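Local coordinates for protein beta-N-acetylhexosaminidase (Beutenbergia cavernae, PDB 5BU9) that probably hydrolyses terminal non-reducing N-acetyl-D-hexosamine residues in N-acetyl-beta-D-hexosaminides, as a member of glycosyl hydrolase family 3, at residues G173-G178 / A223-V228; A31-H36 / T61-D66; T19-A24 / Q86-P91; L287-G292 / A324-A329; E141-N146 / H153-Y158. All coordinates share one frame; numbering follows the deposited sequence.

The five contacts illustrate how one barrel-like chain joins its helices, strands and loops by different chemistry in different places. Contacts 3 and 5 are buried and rest on the methyl group of an alanine, with polar bonds made inside each segment. Contact 1 is a surface contact, where an arginine and a water span two helix-to-strand turns. Contacts 2 and 4 are partly buried and use isoleucine CG2 methyls, contact 2 adding a water bridge at its exposed side. Contacts 1 and 3 reach the same central sheet, whereas contact 4 joins helix to helix. Contact 4 lies on the opposite side of the chain's centre from contacts 3 and 5.

Contact 1: G173-G178 / A223-V228; sequences GMRASG and AGAAFV
R175 reaches from the last turn of helix 160-176 to the loop A223-A226, which leads from helix 212-222 into strand 227-230. CG lies beside the backbone N (chi1 -65°) and the chain then runs extended to NE, so the guanidinium is carried clear of its own helix. At A223 the approach is loose, the carbonyl O standing 4.2 Å from R175 NH1. G224, whose positive phi closes a Schellman motif at the end of helix 212-222, sets its carbonyl O over one guanidinium face, 3.8 Å from R175 NH2 and displaced toward the rim. A225 brings its CA to 3.5 Å from the same NH2. Next, A226 N donates to a water at 2.6 Å, and R175 NH2 donates to that water at 3.1 Å, the water lying at the guanidinium edge and in its plane. F227 and V228 then enter the barrel sheet, where they pair with I183, V264 and V266. R175 NE forms a salt bridge with E180, on the strand that follows helix 160-176. With a leucine in place of R175, E180 would probably lose its charge mate and the bridging water its donor on the helix side. Two neighbouring helix-to-strand turns are thus joined without a direct hydrogen bond: the charge is met within its own helix-strand unit, and a shared water makes the polar link across.

Contact 2: A31-H36 / T61-D66; sequences AITASH and TAAVTD
A small apolar contact with a water bridge at its side joins I32 and T33, near the C-terminal end of helix 26-35, to A63 in the turn that leaves helix 50-61. The two helices follow successive parallel strands, 15-20 and 39-43, so the contact ties adjacent strand-helix units together on the outside of the barrel sheet. A63 sits third in a type I beta turn from T61 to V64, closed by V64 N donating to T61 O at 3.0 Å, and its CB points toward the helix. The I32 CG2 methyl meets that CB at 3.9 Å and lies equally far, 3.9 Å, from A63 O. I32 has CG1 beside its backbone N (chi1 -59°), an arrangement that leaves the CG2 branch to make the touch. One residue on, T33 OG1 stands 4.1 Å from A63 CB and shares a water with A63 O. The water is 3.0 Å from T33 OG1 and donates to A63 O at 2.5 Å, short enough to be doubtful in detail. T33 OG1 also bonds to L29 O, one helical turn back. I32, T61 and V64 all touch L74. The chemistry is therefore divided by depth: methyl groups fill the buried side, while toward the exposed T33 a water appears to complete the contact and to give the turn carbonyl a partner.

Contact 3: T19-A24 / Q86-P91; sequences TDAATA and QVLRGP
An Asx turn lies within a type I beta turn at the end of strand 15-20, and A21, its second residue, carries the contact by setting its CB against V87 and L88. D20 OD2 accepts from A22 N at 3.1 Å, the amide approaching from above the carboxylate plane, about 60° out of it. The turn itself is closed by T23 N donating to D20 O, also at 3.1 Å. T19 adds a further tie, its OG1 donating to T23 O at 2.6 Å in the carbonyl plane while accepting from E25 N. These bonds fix the loop and leave the A21 methyl directed at the other segment. A21 CB meets V87 CG1 at 3.7 Å and L88 CD2 at 3.9 Å. In V87, CG1 is the branch opposite the backbone N (chi1 168°), and it is this methyl that reaches across. L88 arrives differently: its CB does not point at A21, but the end of its chain swings a methyl in. Q86 steadies the receiving loop, NE2 donating to L88 O at 3.0 Å in a fairly straight bond (162° at the hydrogen). L88 O has a second donor in Q80 NE2, which leaves this buried carbonyl gripped from two side chains. The A21 backbone pairs with A43, at the end of the adjacent strand 39-43, and V87 pairs with D79 of strand 75-82, next in order across the sheet. L88 further touches T53 of helix 50-61, so the contact joins the loops beyond strands 15-20 and 85-86 beside strands 39-43 and 75-82, with that helix against L88.

Contact 4: L287-G292 / A324-A329; sequences LAIEAG and AIVDDA
I289 O accepts from G292 N at 2.9 Å in the Schellman motif that ends helix 281-291, and the same carbonyl meets the neighbouring helix through I325 CG2, 3.5 Å away. The oxygen is thus used by its own helix end while a methyl of helix 320-336 rests against it. G292 has the positive phi that the motif needs. The remaining contact is apolar. I289 CG2 and I325 CG2 meet methyl to methyl at 3.7 Å, and the two side chains cross obliquely. Both isoleucines hold the same shape, with CG1 beside the backbone N (chi1 -69° in I289, -71° in I325), so that in each the CG2 branch faces the partner and CG1 runs on elsewhere. I289 CG2 also lies 4.2 Å from V326 CG2, which places it against two successive residues of the other helix. I325 CG2 reaches as far as E290 CA, at 4.5 Å, whereas E290 points its CB away from that helix, and its carboxylate forms a long, weak ion pair with K315. The segment axes come within 9.7 Å of each other at an angle of 75°, a steep crossing that keeps the meeting to a few residues. V312 of helix 305-318 touches both I289 and V326, and F322, earlier in helix 320-336, also packs on I289, extending the apolar cluster. On the helix 248-258 side, R248, S252 and R256 bond to the carbonyls of E290, A291 and G292, so the end of helix 281-291 is held by polar bonds to that helix and by apolar contact with helix 320-336.

Contact 5: E141-N146 / H153-Y158; sequences EAAAAN and HREFGY
The backbones of A143 and H153 come nearest here, with CA atoms 7.9 Å apart, the first segment making a short coil of helical angles at 143-145 and the second an irregular run with positive phi at H153. N146 N donates to A143 O at 3.2 Å within this coil, and A143 CB points toward the second segment. That methyl meets E155 OE2 at 4.1 Å and Y158 CE1 at 4.4 Å, approaching the ring obliquely. E155 CG lies between its backbone N and carbonyl carbon (chi1 79°), and the chain bends again at the next bond, folding the carboxylate back toward Y158. Y158 OH donates a weak hydrogen bond of 2.7 Å to E155 OE2, so one oxygen both receives the phenol and borders the alanine methyl. V137 and I149 also touch the buried E155 side chain. Both segments belong to the long connection between strand 128-129 and helix 160-176. L100 of helix 99-102 touches H153 and Y158, F156 packs on that helix and on helix 160-176, and R154 touches K184 and H185 of strand 180-186 and forms a salt bridge with E81.

Contact 1: G173-G178 / A223-V228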
# COMPACT_ATOMS: atom_id res chain seq x y z
N GLY A 173 -2.42 -4.52 17.03
CA GLY A 173 -3.22 -5.74 17.07
C GLY A 173 -3.04 -6.59 15.83
O GLY A 173 -3.03 -7.82 15.87
N MSE A 174 -2.89 -5.91 14.72
CA MSE A 174 -2.67 -6.53 13.44
C MSE A 174 -1.35 -7.32 13.51
O MSE A 174 -1.35 -8.53 13.26
CB MSE A 174 -2.67 -5.43 12.35
CG MSE A 174 -3.05 -5.90 10.95
SE MSE A 174 -4.94 -6.27 10.63
CE MSE A 174 -5.66 -5.08 11.97
N ARG A 175 -0.26 -6.65 13.91
CA ARG A 175 1.04 -7.30 14.09
C ARG A 175 0.97 -8.44 15.10
O ARG A 175 1.61 -9.46 14.90
CB ARG A 175 2.11 -6.30 14.54
CG ARG A 175 2.43 -5.22 13.53
CD ARG A 175 3.72 -4.41 13.83
NE ARG A 175 3.75 -3.30 12.87
CZ ARG A 175 3.46 -2.04 13.18
NH1 ARG A 175 3.18 -1.72 14.43
NH2 ARG A 175 3.47 -1.11 12.23
N ALA A 176 0.18 -8.29 16.18
CA ALA A 176 0.11 -9.34 17.21
C ALA A 176 -0.50 -10.61 16.63
O ALA A 176 -0.29 -11.70 17.17
CB ALA A 176 -0.70 -8.87 18.44
N SER A 177 -1.24 -10.48 15.54
CA SER A 177 -1.79 -11.64 14.85
C SER A 177 -1.01 -12.04 13.59
O SER A 177 -1.48 -12.86 12.81
CB SER A 177 -3.26 -11.39 14.50
OG SER A 177 -4.05 -11.43 15.68
N GLY A 178 0.19 -11.49 13.39
CA GLY A 178 1.04 -11.86 12.27
C GLY A 178 0.79 -11.13 10.95
O GLY A 178 1.24 -11.57 9.90
N ALA A 223 6.45 4.55 15.84
CA ALA A 223 5.88 3.44 16.57
C ALA A 223 6.14 2.12 15.85
O ALA A 223 5.63 1.10 16.26
CB ALA A 223 4.39 3.64 16.77
N GLY A 224 6.94 2.14 14.79
CA GLY A 224 7.46 0.90 14.22
C GLY A 224 6.97 0.49 12.83
O GLY A 224 7.24 -0.63 12.40
N ALA A 225 6.25 1.38 12.14
CA ALA A 225 5.72 1.10 10.80
C ALA A 225 6.80 0.54 9.86
O ALA A 225 7.90 1.08 9.81
CB ALA A 225 5.10 2.35 10.21
N ALA A 226 6.48 -0.53 9.14
CA ALA A 226 7.44 -1.23 8.28
C ALA A 226 7.17 -0.97 6.81
O ALA A 226 8.01 -1.27 5.96
CB ALA A 226 7.38 -2.73 8.56
N PHE A 227 5.97 -0.46 6.53
CA PHE A 227 5.49 -0.13 5.17
C PHE A 227 4.75 1.20 5.23
O PHE A 227 3.93 1.43 6.14
CB PHE A 227 4.53 -1.18 4.59
CG PHE A 227 5.13 -2.55 4.39
CD1 PHE A 227 5.32 -3.41 5.47
CD2 PHE A 227 5.48 -2.99 3.11
CE1 PHE A 227 5.87 -4.69 5.29
CE2 PHE A 227 6.05 -4.26 2.91
CZ PHE A 227 6.25 -5.12 4.01
N VAL A 228 5.01 2.05 4.25
CA VAL A 228 4.28 3.30 4.07
C VAL A 228 3.80 3.36 2.63
O VAL A 228 4.57 3.10 1.70
CB VAL A 228 5.15 4.53 4.40
CG1 VAL A 228 4.40 5.79 4.02
CG2 VAL A 228 5.56 4.54 5.90
O HOH W 1 4.21 -1.76 9.30

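Contact 2: A31-H36 / T61-D66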
# COMPACT_ATOMS: atom_id res chain seq x y z
N ALA A 31 1.75 -13.37 -13.95
CA ALA A 31 2.63 -12.27 -13.51
C ALA A 31 3.70 -12.83 -12.59
O ALA A 31 4.85 -12.48 -12.74
CB ALA A 31 1.85 -11.18 -12.83
N ILE A 32 3.31 -13.73 -11.67
CA ILE A 32 4.26 -14.41 -10.80
C ILE A 32 5.21 -15.35 -11.57
O ILE A 32 6.42 -15.32 -11.38
CB ILE A 32 3.55 -15.21 -9.72
CG1 ILE A 32 2.67 -14.33 -8.86
CG2 ILE A 32 4.56 -15.91 -8.84
CD1 ILE A 32 1.82 -15.14 -7.90
N THR A 33 4.66 -16.22 -12.41
CA THR A 33 5.47 -17.26 -13.05
C THR A 33 6.30 -16.71 -14.20
O THR A 33 7.47 -17.00 -14.30
CB THR A 33 4.60 -18.41 -13.59
OG1 THR A 33 3.77 -18.90 -12.54
CG2 THR A 33 5.48 -19.58 -14.07
N ALA A 34 5.70 -15.90 -15.06
CA ALA A 34 6.42 -15.44 -16.26
C ALA A 34 7.12 -14.12 -16.04
O ALA A 34 8.15 -13.88 -16.65
CB ALA A 34 5.46 -15.35 -17.44
N SER A 35 6.58 -13.25 -15.18
CA SER A 35 7.22 -11.96 -14.94
C SER A 35 7.92 -11.86 -13.56
O SER A 35 8.45 -10.82 -13.21
CB SER A 35 6.18 -10.83 -15.09
OG SER A 35 5.80 -10.66 -16.44
N HIS A 36 7.91 -12.94 -12.80
CA HIS A 36 8.60 -13.02 -11.50
C HIS A 36 8.04 -12.02 -10.47
O HIS A 36 8.73 -11.66 -9.50
CB HIS A 36 10.12 -12.82 -11.67
CG HIS A 36 10.70 -13.60 -12.82
ND1 HIS A 36 11.01 -14.94 -12.72
CD2 HIS A 36 11.00 -13.23 -14.09
CE1 HIS A 36 11.46 -15.37 -13.90
NE2 HIS A 36 11.47 -14.35 -14.74
N THR A 61 0.27 -18.80 -3.80
CA THR A 61 1.55 -19.07 -3.16
C THR A 61 2.15 -20.32 -3.80
O THR A 61 3.35 -20.51 -3.78
CB THR A 61 1.44 -19.24 -1.62
OG1 THR A 61 0.47 -20.24 -1.30
CG2 THR A 61 1.04 -17.94 -0.96
N ALA A 62 1.30 -21.13 -4.42
CA ALA A 62 1.79 -22.34 -5.09
C ALA A 62 2.60 -21.98 -6.34
O ALA A 62 3.28 -22.82 -6.90
CB ALA A 62 0.63 -23.25 -5.44
N ALA A 63 2.52 -20.73 -6.78
CA ALA A 63 3.26 -20.32 -7.95
C ALA A 63 4.65 -19.87 -7.56
O ALA A 63 5.47 -19.63 -8.44
CB ALA A 63 2.52 -19.21 -8.70
N VAL A 64 4.93 -19.75 -6.27
CA VAL A 64 6.30 -19.39 -5.90
C VAL A 64 7.09 -20.67 -6.02
O VAL A 64 6.71 -21.71 -5.51
CB VAL A 64 6.49 -18.69 -4.49
CG1 VAL A 64 5.32 -17.80 -4.11
CG2 VAL A 64 6.86 -19.63 -3.38
N THR A 65 8.16 -20.55 -6.81
CA THR A 65 9.13 -21.60 -7.12
C THR A 65 10.46 -20.88 -7.16
O THR A 65 10.51 -19.65 -7.06
CB THR A 65 8.89 -22.25 -8.49
OG1 THR A 65 8.99 -21.24 -9.51
CG2 THR A 65 7.52 -22.90 -8.55
N ASP A 66 11.54 -21.64 -7.34
CA ASP A 66 12.85 -21.05 -7.44
C ASP A 66 12.99 -20.23 -8.74
O ASP A 66 13.55 -19.13 -8.76
CB ASP A 66 13.95 -22.12 -7.35
CG ASP A 66 15.33 -21.50 -7.15
OD1 ASP A 66 15.61 -21.06 -6.00
OD2 ASP A 66 16.11 -21.41 -8.13
O HOH W 2 5.52 -20.55 -10.76

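Contact 3: T19-A24 / Q86-P91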
# COMPACT_ATOMS: atom_id res chain seq x y z
N THR A 19 -5.32 -9.50 -7.96
CA THR A 19 -6.23 -10.53 -8.46
C THR A 19 -7.53 -10.27 -7.73
O THR A 19 -7.56 -9.68 -6.65
CB THR A 19 -5.73 -11.99 -8.18
OG1 THR A 19 -6.69 -12.91 -8.68
CG2 THR A 19 -5.59 -12.26 -6.70
N ASP A 20 -8.64 -10.69 -8.33
CA ASP A 20 -9.91 -10.56 -7.67
C ASP A 20 -9.88 -11.44 -6.41
O ASP A 20 -9.30 -12.52 -6.44
CB ASP A 20 -11.05 -10.99 -8.60
CG ASP A 20 -12.40 -10.85 -7.93
OD1 ASP A 20 -12.83 -9.67 -7.74
OD2 ASP A 20 -13.01 -11.89 -7.56
N ALA A 21 -10.48 -10.97 -5.32
CA ALA A 21 -10.40 -11.68 -4.06
C ALA A 21 -11.03 -13.07 -4.10
O ALA A 21 -10.70 -13.90 -3.27
CB ALA A 21 -11.03 -10.86 -2.96
N ALA A 22 -11.88 -13.36 -5.08
CA ALA A 22 -12.57 -14.62 -5.07
C ALA A 22 -11.95 -15.61 -6.02
O ALA A 22 -12.38 -16.76 -6.11
CB ALA A 22 -14.04 -14.41 -5.39
N THR A 23 -10.93 -15.19 -6.76
CA THR A 23 -10.32 -16.09 -7.75
C THR A 23 -8.86 -15.81 -7.94
O THR A 23 -8.48 -14.66 -8.10
CB THR A 23 -10.96 -15.96 -9.16
OG1 THR A 23 -12.38 -16.09 -9.06
CG2 THR A 23 -10.41 -17.06 -10.09
N ALA A 24 -8.06 -16.86 -7.95
CA ALA A 24 -6.68 -16.74 -8.40
C ALA A 24 -6.68 -16.58 -9.92
O ALA A 24 -6.65 -17.55 -10.66
CB ALA A 24 -5.86 -17.94 -7.99
N GLN A 86 -13.61 -2.85 3.05
CA GLN A 86 -13.34 -4.15 3.65
C GLN A 86 -13.46 -5.17 2.53
O GLN A 86 -14.57 -5.56 2.16
CB GLN A 86 -14.31 -4.46 4.82
CG GLN A 86 -13.93 -5.77 5.57
CD GLN A 86 -14.90 -6.15 6.67
OE1 GLN A 86 -15.53 -5.28 7.28
NE2 GLN A 86 -15.01 -7.45 6.96
N VAL A 87 -12.34 -5.57 1.94
CA VAL A 87 -12.41 -6.43 0.78
C VAL A 87 -12.93 -7.81 1.20
O VAL A 87 -13.68 -8.45 0.48
CB VAL A 87 -11.06 -6.56 0.08
CG1 VAL A 87 -11.12 -7.71 -0.95
CG2 VAL A 87 -10.64 -5.21 -0.59
N LEU A 88 -12.51 -8.28 2.37
CA LEU A 88 -12.80 -9.66 2.76
C LEU A 88 -13.91 -9.70 3.80
O LEU A 88 -13.75 -9.23 4.94
CB LEU A 88 -11.53 -10.35 3.26
CG LEU A 88 -10.43 -10.47 2.19
CD1 LEU A 88 -9.15 -11.07 2.76
CD2 LEU A 88 -10.91 -11.26 0.96
N ARG A 89 -15.02 -10.29 3.40
CA ARG A 89 -16.21 -10.32 4.22
C ARG A 89 -16.80 -11.72 4.17
O ARG A 89 -16.37 -12.52 3.35
CB ARG A 89 -17.22 -9.27 3.74
CG ARG A 89 -18.02 -8.61 4.85
CD ARG A 89 -19.19 -7.81 4.29
NE ARG A 89 -18.74 -6.90 3.25
CZ ARG A 89 -18.17 -5.71 3.49
NH1 ARG A 89 -17.80 -4.93 2.47
NH2 ARG A 89 -18.00 -5.32 4.75
N GLY A 90 -17.76 -12.02 5.04
CA GLY A 90 -18.46 -13.29 4.96
C GLY A 90 -18.10 -14.26 6.07
O GLY A 90 -17.60 -13.82 7.11
N PRO A 91 -18.33 -15.57 5.86
CA PRO A 91 -18.10 -16.59 6.90
C PRO A 91 -16.67 -16.56 7.48
O PRO A 91 -15.68 -16.75 6.76
CB PRO A 91 -18.38 -17.90 6.17
CG PRO A 91 -19.39 -17.50 5.11
CD PRO A 91 -18.91 -16.16 4.63

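Contact 4: L287-G292 / A324-A329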
# COMPACT_ATOMS: atom_id res chain seq x y z
N LEU A 287 9.10 6.07 -12.74
CA LEU A 287 9.11 7.28 -11.93
C LEU A 287 8.91 6.97 -10.43
O LEU A 287 9.56 7.59 -9.59
CB LEU A 287 8.03 8.27 -12.40
CG LEU A 287 8.25 8.90 -13.79
CD1 LEU A 287 7.01 9.62 -14.19
CD2 LEU A 287 9.41 9.86 -13.84
N ALA A 288 8.03 6.02 -10.11
CA ALA A 288 7.81 5.65 -8.71
C ALA A 288 9.14 5.16 -8.08
O ALA A 288 9.58 5.65 -7.04
CB ALA A 288 6.71 4.55 -8.62
N ILE A 289 9.78 4.21 -8.74
CA ILE A 289 11.02 3.63 -8.29
C ILE A 289 12.11 4.71 -8.16
O ILE A 289 12.79 4.81 -7.14
CB ILE A 289 11.41 2.50 -9.22
CG1 ILE A 289 10.43 1.36 -9.04
CG2 ILE A 289 12.86 2.02 -8.94
CD1 ILE A 289 10.58 0.26 -10.09
N GLU A 290 12.25 5.57 -9.16
CA GLU A 290 13.27 6.62 -9.08
C GLU A 290 13.05 7.55 -7.91
O GLU A 290 14.01 8.09 -7.37
CB GLU A 290 13.34 7.45 -10.38
CG GLU A 290 13.92 6.69 -11.55
CD GLU A 290 14.00 7.54 -12.83
OE1 GLU A 290 13.16 8.45 -13.02
OE2 GLU A 290 14.93 7.32 -13.63
N ALA A 291 11.78 7.77 -7.53
CA ALA A 291 11.44 8.62 -6.37
C ALA A 291 11.83 7.98 -5.04
O ALA A 291 12.00 8.68 -4.03
CB ALA A 291 9.94 8.95 -6.37
N GLY A 292 11.93 6.65 -5.01
CA GLY A 292 12.37 5.93 -3.82
C GLY A 292 11.34 4.87 -3.44
O GLY A 292 11.34 4.40 -2.32
N ALA A 324 21.09 0.58 -9.75
CA ALA A 324 21.52 0.64 -8.36
C ALA A 324 20.31 0.97 -7.49
O ALA A 324 20.16 0.42 -6.39
CB ALA A 324 22.67 1.67 -8.16
N ILE A 325 19.43 1.82 -8.00
CA ILE A 325 18.19 2.15 -7.30
C ILE A 325 17.29 0.92 -7.14
O ILE A 325 16.77 0.64 -6.04
CB ILE A 325 17.47 3.31 -8.01
CG1 ILE A 325 18.27 4.62 -7.78
CG2 ILE A 325 15.99 3.43 -7.52
CD1 ILE A 325 17.78 5.81 -8.64
N VAL A 326 17.12 0.18 -8.22
CA VAL A 326 16.40 -1.09 -8.21
C VAL A 326 16.98 -2.05 -7.17
O VAL A 326 16.24 -2.64 -6.41
CB VAL A 326 16.43 -1.73 -9.60
CG1 VAL A 326 16.08 -3.20 -9.53
CG2 VAL A 326 15.43 -0.98 -10.50
N ASP A 327 18.31 -2.19 -7.12
CA ASP A 327 18.92 -3.13 -6.18
C ASP A 327 18.67 -2.76 -4.71
O ASP A 327 18.49 -3.64 -3.87
CB ASP A 327 20.43 -3.26 -6.42
CG ASP A 327 20.74 -4.19 -7.59
OD1 ASP A 327 19.81 -4.87 -8.05
OD2 ASP A 327 21.90 -4.25 -8.08
N ASP A 328 18.66 -1.46 -4.40
CA ASP A 328 18.38 -1.01 -3.03
C ASP A 328 16.94 -1.32 -2.63
O ASP A 328 16.62 -1.66 -1.48
CB ASP A 328 18.61 0.50 -2.89
CG ASP A 328 20.09 0.90 -2.91
OD1 ASP A 328 20.96 0.01 -2.90
OD2 ASP A 328 20.37 2.11 -2.95
N ALA A 329 16.05 -1.12 -3.60
CA ALA A 329 14.64 -1.33 -3.38
C ALA A 329 14.38 -2.82 -3.07
O ALA A 329 13.70 -3.15 -2.11
CB ALA A 329 13.84 -0.88 -4.61

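Contact 5: E141-N146 / H153-Y158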
# COMPACT_ATOMS: atom_id res chain seq x y z
N GLU A 141 -16.91 18.79 9.96
CA GLU A 141 -17.74 19.54 8.98
C GLU A 141 -17.10 19.55 7.60
O GLU A 141 -17.78 19.58 6.59
CB GLU A 141 -18.00 20.98 9.44
CG GLU A 141 -16.86 21.64 10.21
CD GLU A 141 -16.84 21.29 11.71
OE1 GLU A 141 -17.82 20.69 12.22
OE2 GLU A 141 -15.84 21.63 12.39
N ALA A 142 -15.79 19.49 7.56
CA ALA A 142 -15.12 19.44 6.27
C ALA A 142 -15.05 18.01 5.67
O ALA A 142 -14.60 17.82 4.55
CB ALA A 142 -13.72 20.04 6.40
N ALA A 143 -15.51 17.02 6.43
CA ALA A 143 -15.18 15.64 6.08
C ALA A 143 -15.83 15.23 4.78
O ALA A 143 -15.19 14.58 3.96
CB ALA A 143 -15.58 14.68 7.21
N ALA A 144 -17.08 15.65 4.58
CA ALA A 144 -17.84 15.24 3.40
C ALA A 144 -17.25 15.83 2.13
O ALA A 144 -17.49 15.33 1.04
CB ALA A 144 -19.33 15.65 3.52
N ALA A 145 -16.47 16.90 2.28
CA ALA A 145 -15.92 17.60 1.13
C ALA A 145 -14.62 16.96 0.61
O ALA A 145 -14.11 17.38 -0.42
CB ALA A 145 -15.68 19.06 1.48
N ASN A 146 -14.11 15.97 1.34
CA ASN A 146 -12.88 15.22 1.02
C ASN A 146 -13.21 13.84 0.43
O ASN A 146 -13.49 12.88 1.17
CB ASN A 146 -12.01 15.07 2.28
CG ASN A 146 -10.84 14.13 2.08
OD1 ASN A 146 -10.80 13.02 2.64
ND2 ASN A 146 -9.87 14.55 1.29
N HIS A 153 -15.70 8.03 5.56
CA HIS A 153 -15.45 7.78 7.00
C HIS A 153 -14.23 6.89 7.23
O HIS A 153 -14.24 6.05 8.13
CB HIS A 153 -16.68 7.17 7.68
CG HIS A 153 -17.96 7.86 7.33
ND1 HIS A 153 -18.13 9.22 7.47
CD2 HIS A 153 -19.12 7.39 6.81
CE1 HIS A 153 -19.34 9.55 7.05
NE2 HIS A 153 -19.96 8.46 6.65
N ARG A 154 -13.18 7.07 6.41
CA ARG A 154 -11.97 6.23 6.51
C ARG A 154 -10.90 6.83 7.41
O ARG A 154 -9.87 6.19 7.61
CB ARG A 154 -11.38 5.99 5.14
CG ARG A 154 -12.33 5.25 4.23
CD ARG A 154 -11.79 5.37 2.80
NE ARG A 154 -10.53 4.65 2.58
CZ ARG A 154 -9.77 4.79 1.49
NH1 ARG A 154 -10.13 5.63 0.53
NH2 ARG A 154 -8.64 4.11 1.36
N GLU A 155 -11.15 8.02 7.93
CA GLU A 155 -10.24 8.71 8.85
C GLU A 155 -10.56 8.26 10.28
O GLU A 155 -11.71 7.93 10.57
CB GLU A 155 -10.36 10.26 8.74
CG GLU A 155 -11.59 10.92 9.49
CD GLU A 155 -12.88 10.87 8.66
OE1 GLU A 155 -12.90 10.17 7.62
OE2 GLU A 155 -13.89 11.49 9.05
N PHE A 156 -9.55 8.25 11.15
CA PHE A 156 -9.74 7.91 12.56
C PHE A 156 -10.17 9.14 13.36
O PHE A 156 -10.71 9.02 14.44
CB PHE A 156 -8.47 7.31 13.16
CG PHE A 156 -8.22 5.86 12.80
CD1 PHE A 156 -8.90 4.83 13.46
CD2 PHE A 156 -7.28 5.52 11.83
CE1 PHE A 156 -8.66 3.50 13.15
CE2 PHE A 156 -7.04 4.19 11.50
CZ PHE A 156 -7.73 3.17 12.17
N GLY A 157 -9.95 10.32 12.80
CA GLY A 157 -10.20 11.57 13.51
C GLY A 157 -9.59 12.78 12.79
O GLY A 157 -9.22 12.70 11.62
N TYR A 158 -9.44 13.89 13.50
CA TYR A 158 -9.29 15.20 12.88
C TYR A 158 -8.09 15.95 13.43
O TYR A 158 -7.97 17.15 13.25
CB TYR A 158 -10.57 16.01 13.08
CG TYR A 158 -11.75 15.21 12.61
CD1 TYR A 158 -12.01 15.09 11.26
CD2 TYR A 158 -12.56 14.52 13.50
CE1 TYR A 158 -13.06 14.32 10.79
CE2 TYR A 158 -13.62 13.74 13.03
CZ TYR A 158 -13.86 13.65 11.67
OH TYR A 158 -14.89 12.90 11.18